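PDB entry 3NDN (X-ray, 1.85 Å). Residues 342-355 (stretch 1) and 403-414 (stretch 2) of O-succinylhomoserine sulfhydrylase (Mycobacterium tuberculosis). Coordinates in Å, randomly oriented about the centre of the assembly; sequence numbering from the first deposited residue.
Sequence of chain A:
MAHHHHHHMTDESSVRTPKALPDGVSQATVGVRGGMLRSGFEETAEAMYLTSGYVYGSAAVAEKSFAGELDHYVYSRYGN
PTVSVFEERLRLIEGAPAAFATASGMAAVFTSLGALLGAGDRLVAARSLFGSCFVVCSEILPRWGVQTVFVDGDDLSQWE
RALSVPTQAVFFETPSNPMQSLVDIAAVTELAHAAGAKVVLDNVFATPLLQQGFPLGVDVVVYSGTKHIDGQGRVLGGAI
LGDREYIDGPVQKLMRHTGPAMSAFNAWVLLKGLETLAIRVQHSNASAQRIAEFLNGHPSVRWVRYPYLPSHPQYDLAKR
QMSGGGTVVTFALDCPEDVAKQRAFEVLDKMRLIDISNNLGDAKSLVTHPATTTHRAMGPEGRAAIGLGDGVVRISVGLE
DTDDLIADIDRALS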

# COMPACT_ATOMS: atom_id res chain seq x y z
N GLN A 342 -24.50 23.68 -27.46
CA GLN A 342 -23.35 24.55 -27.72
C GLN A 342 -23.05 25.43 -26.51
O GLN A 342 -21.88 25.68 -26.18
CB GLN A 342 -23.60 25.45 -28.95
CG GLN A 342 -23.35 24.81 -30.30
CD GLN A 342 -23.73 25.74 -31.47
OE1 GLN A 342 -24.90 26.05 -31.68
NE2 GLN A 342 -22.73 26.16 -32.24
N ARG A 343 -24.10 25.90 -25.86
CA ARG A 343 -23.98 26.81 -24.73
C ARG A 343 -23.45 26.06 -23.49
O ARG A 343 -22.56 26.56 -22.80
CB ARG A 343 -25.33 27.47 -24.47
CG ARG A 343 -25.38 28.44 -23.30
CD ARG A 343 -24.86 29.85 -23.62
NE ARG A 343 -24.79 30.65 -22.39
CZ ARG A 343 -23.66 30.96 -21.75
NH1 ARG A 343 -22.47 30.58 -22.23
NH2 ARG A 343 -23.71 31.67 -20.63
N ALA A 344 -24.00 24.87 -23.24
CA ALA A 344 -23.51 24.00 -22.15
C ALA A 344 -22.02 23.63 -22.31
O ALA A 344 -21.26 23.72 -21.35
CB ALA A 344 -24.37 22.73 -22.04
N PHE A 345 -21.62 23.21 -23.52
CA PHE A 345 -20.22 22.88 -23.79
C PHE A 345 -19.29 24.08 -23.56
O PHE A 345 -18.18 23.93 -23.06
CB PHE A 345 -20.05 22.36 -25.23
CG PHE A 345 -20.32 20.88 -25.39
CD1 PHE A 345 -21.20 20.21 -24.54
CD2 PHE A 345 -19.70 20.16 -26.42
CE1 PHE A 345 -21.45 18.84 -24.70
CE2 PHE A 345 -19.95 18.80 -26.58
CZ PHE A 345 -20.83 18.14 -25.72
N GLU A 346 -19.75 25.27 -23.92
CA GLU A 346 -18.99 26.50 -23.74
C GLU A 346 -18.68 26.77 -22.26
O GLU A 346 -17.57 27.19 -21.91
CB GLU A 346 -19.76 27.69 -24.35
CG GLU A 346 -18.94 28.98 -24.41
CD GLU A 346 -19.74 30.20 -24.90
OE1 GLU A 346 -20.99 30.23 -24.76
OE2 GLU A 346 -19.09 31.13 -25.42
N VAL A 347 -19.67 26.52 -21.40
CA VAL A 347 -19.55 26.75 -19.96
C VAL A 347 -18.57 25.76 -19.32
O VAL A 347 -17.67 26.16 -18.55
CB VAL A 347 -20.95 26.67 -19.26
CG1 VAL A 347 -20.83 26.75 -17.74
CG2 VAL A 347 -21.89 27.79 -19.77
N LEU A 348 -18.70 24.49 -19.66
CA LEU A 348 -17.77 23.48 -19.13
C LEU A 348 -16.33 23.78 -19.55
O LEU A 348 -15.41 23.65 -18.74
CB LEU A 348 -18.18 22.07 -19.56
CG LEU A 348 -19.05 21.25 -18.60
CD1 LEU A 348 -20.39 21.92 -18.32
CD2 LEU A 348 -19.27 19.88 -19.21
N ASP A 349 -16.15 24.21 -20.80
CA ASP A 349 -14.82 24.47 -21.35
C ASP A 349 -14.14 25.73 -20.78
O ASP A 349 -12.93 25.90 -20.94
CB ASP A 349 -14.86 24.50 -22.89
CG ASP A 349 -15.11 23.13 -23.51
OD1 ASP A 349 -14.95 22.07 -22.85
OD2 ASP A 349 -15.46 23.10 -24.71
N LYS A 350 -14.90 26.59 -20.10
CA LYS A 350 -14.35 27.81 -19.48
C LYS A 350 -13.92 27.66 -18.01
O LYS A 350 -13.20 28.51 -17.49
CB LYS A 350 -15.34 28.98 -19.62
CG LYS A 350 -15.38 29.61 -20.99
CD LYS A 350 -16.51 30.66 -21.11
CE LYS A 350 -16.29 31.88 -20.22
NZ LYS A 350 -15.18 32.78 -20.66
N MET A 351 -14.36 26.58 -17.36
CA MET A 351 -13.91 26.25 -15.98
C MET A 351 -12.38 26.17 -15.92
O MET A 351 -11.76 25.55 -16.79
CB MET A 351 -14.49 24.92 -15.51
CG MET A 351 -16.01 24.79 -15.58
SD MET A 351 -16.83 25.51 -14.15
CE MET A 351 -18.54 25.07 -14.45
N ARG A 352 -11.78 26.78 -14.89
CA ARG A 352 -10.32 26.74 -14.68
C ARG A 352 -9.89 26.16 -13.31
O ARG A 352 -8.69 26.00 -13.06
CB ARG A 352 -9.69 28.12 -14.91
CG ARG A 352 -9.76 28.64 -16.38
CD ARG A 352 -8.79 27.85 -17.31
NE ARG A 352 -8.91 28.25 -18.72
CZ ARG A 352 -9.78 27.74 -19.60
NH1 ARG A 352 -10.66 26.81 -19.23
NH2 ARG A 352 -9.78 28.17 -20.85
N LEU A 353 -10.86 25.88 -12.43
CA LEU A 353 -10.60 25.24 -11.13
C LEU A 353 -11.28 23.87 -11.00
O LEU A 353 -10.65 22.88 -10.60
CB LEU A 353 -11.00 26.17 -9.95
CG LEU A 353 -10.70 25.71 -8.51
CD1 LEU A 353 -9.19 25.70 -8.19
CD2 LEU A 353 -11.44 26.55 -7.46
N ILE A 354 -12.58 23.84 -11.31
CA ILE A 354 -13.39 22.61 -11.31
C ILE A 354 -13.00 21.74 -12.52
O ILE A 354 -12.87 22.27 -13.62
CB ILE A 354 -14.92 22.99 -11.31
CG1 ILE A 354 -15.30 23.76 -10.03
CG2 ILE A 354 -15.83 21.76 -11.50
CD1 ILE A 354 -16.63 24.54 -10.13
N ASP A 355 -12.77 20.43 -12.30
CA ASP A 355 -12.44 19.46 -13.37
C ASP A 355 -13.69 18.92 -14.08
O ASP A 355 -14.71 18.73 -13.43
CB ASP A 355 -11.68 18.22 -12.81
CG ASP A 355 -10.29 18.53 -12.24
OD1 ASP A 355 -9.45 19.12 -12.95
OD2 ASP A 355 -10.02 18.11 -11.09
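Stretch 2, residues 403-414: DDLIADIDRALS

Stretch 2 is helical from Asp403 to Leu413, each amide from Ala407 to Leu413 bonding to the carbonyl four residues back. It crosses helix 342-350 at 138°, so the two run roughly antiparallel, with axes 8.3 Å apart at closest approach. The nearest CA pair is Lys350 CA and Ala412 CA, at 4.9 Å. Here the small Ala412 side chain permits close packing: its CB lies 3.6 Å from Val347 O and 4.0 Å from Met351 SD.

Beyond the first helix, Asp408 organises the loop. With chi1 at -164° (t) and CB pointing toward stretch 1, its carboxylate accepts three backbone amides: Arg352 N to Asp408 OD1 at 2.9 Å (N-H...O 169°), and Leu353 N and Ile354 N to Asp408 OD2, both at 3.0 Å (147° and 174°). Leu405 (m, chi2 t) starts sideways, but its end comes nearer, placing CD2 3.7 Å from Ile354 CG1 and 4.1 Å from Leu353 CD2. Ile409 (m, chi2 t) sets CG1 3.9 Å from Ile354 CD1.

At the other end, Arg343 (chi1 t, chi2 p) extends its guanidinium so that NH2 donates to Leu413 O (3.0 Å, 142°), which lies near the guanidinium plane. Water 1 links Arg343 NH1 (2.9 Å from its O) to Ala412 O (2.7 Å from the same O). Lys350, with chi3 and chi4 both p, folds CE to 3.3 Å from Arg411 O.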

# COMPACT_ATOMS: atom_id res chain seq x y z
N ASP A 403 -15.86 30.56 -1.86
CA ASP A 403 -15.67 31.78 -2.65
C ASP A 403 -14.87 31.53 -3.93
O ASP A 403 -15.13 32.16 -4.95
CB ASP A 403 -14.96 32.86 -1.81
CG ASP A 403 -15.81 33.36 -0.64
OD1 ASP A 403 -17.06 33.34 -0.74
OD2 ASP A 403 -15.20 33.82 0.35
N ASP A 404 -13.89 30.63 -3.88
CA ASP A 404 -13.07 30.32 -5.06
C ASP A 404 -13.92 29.55 -6.10
O ASP A 404 -13.75 29.74 -7.31
CB ASP A 404 -11.82 29.49 -4.69
CG ASP A 404 -10.76 30.28 -3.89
OD1 ASP A 404 -10.66 31.52 -4.03
OD2 ASP A 404 -9.99 29.65 -3.12
N LEU A 405 -14.82 28.68 -5.62
CA LEU A 405 -15.70 27.90 -6.51
C LEU A 405 -16.76 28.78 -7.20
O LEU A 405 -17.02 28.63 -8.40
CB LEU A 405 -16.37 26.75 -5.75
CG LEU A 405 -15.46 25.59 -5.27
CD1 LEU A 405 -16.18 24.72 -4.25
CD2 LEU A 405 -14.97 24.74 -6.46
N ILE A 406 -17.36 29.68 -6.43
CA ILE A 406 -18.33 30.66 -6.97
C ILE A 406 -17.71 31.56 -8.04
O ILE A 406 -18.32 31.79 -9.09
CB ILE A 406 -19.04 31.47 -5.84
CG1 ILE A 406 -20.06 30.56 -5.14
CG2 ILE A 406 -19.77 32.71 -6.42
CD1 ILE A 406 -20.56 31.05 -3.79
N ALA A 407 -16.51 32.07 -7.77
CA ALA A 407 -15.73 32.82 -8.76
C ALA A 407 -15.52 32.04 -10.08
O ALA A 407 -15.67 32.62 -11.14
CB ALA A 407 -14.37 33.26 -8.17
N ASP A 408 -15.15 30.76 -10.00
CA ASP A 408 -14.93 29.91 -11.19
C ASP A 408 -16.22 29.69 -11.98
O ASP A 408 -16.22 29.71 -13.21
CB ASP A 408 -14.29 28.55 -10.79
CG ASP A 408 -13.68 27.78 -11.98
OD1 ASP A 408 -13.09 28.42 -12.89
OD2 ASP A 408 -13.74 26.53 -12.00
N ILE A 409 -17.33 29.47 -11.27
CA ILE A 409 -18.63 29.28 -11.91
C ILE A 409 -19.11 30.59 -12.58
O ILE A 409 -19.56 30.58 -13.72
CB ILE A 409 -19.68 28.74 -10.90
CG1 ILE A 409 -19.28 27.35 -10.38
CG2 ILE A 409 -21.09 28.68 -11.52
CD1 ILE A 409 -20.11 26.89 -9.14
N ASP A 410 -18.97 31.72 -11.89
CA ASP A 410 -19.40 33.03 -12.43
C ASP A 410 -18.63 33.43 -13.69
O ASP A 410 -19.21 33.98 -14.64
CB ASP A 410 -19.29 34.12 -11.35
CG ASP A 410 -20.10 35.40 -11.70
OD1 ASP A 410 -21.31 35.30 -12.00
OD2 ASP A 410 -19.52 36.49 -11.65
N ARG A 411 -17.32 33.17 -13.72
CA ARG A 411 -16.52 33.43 -14.91
C ARG A 411 -16.95 32.53 -16.07
O ARG A 411 -17.06 32.99 -17.21
CB ARG A 411 -15.01 33.29 -14.61
CG ARG A 411 -14.48 34.37 -13.67
CD ARG A 411 -12.96 34.52 -13.75
NE ARG A 411 -12.27 33.61 -12.84
CZ ARG A 411 -11.91 33.90 -11.59
NH1 ARG A 411 -12.18 35.10 -11.07
NH2 ARG A 411 -11.29 32.99 -10.85
N ALA A 412 -17.21 31.25 -15.77
CA ALA A 412 -17.63 30.27 -16.79
C ALA A 412 -18.99 30.61 -17.41
O ALA A 412 -19.21 30.34 -18.60
CB ALA A 412 -17.61 28.85 -16.21
N LEU A 413 -19.90 31.19 -16.62
CA LEU A 413 -21.24 31.60 -17.10
C LEU A 413 -21.24 32.94 -17.83
O LEU A 413 -22.11 33.20 -18.67
CB LEU A 413 -22.23 31.67 -15.92
CG LEU A 413 -22.74 30.39 -15.26
CD1 LEU A 413 -23.41 30.69 -13.92
CD2 LEU A 413 -23.69 29.64 -16.19
N SER A 414 -20.28 33.79 -17.48
CA SER A 414 -20.24 35.18 -17.93
C SER A 414 -19.02 35.34 -18.84
O SER A 414 -17.89 35.56 -18.38
CB SER A 414 -20.16 36.13 -16.71
OG SER A 414 -20.99 35.73 -15.60
OXT SER A 414 -19.14 35.22 -20.07
O HOH W 1 -20.02 31.42 -20.91
O HOH W 2 -13.81 30.18 -15.12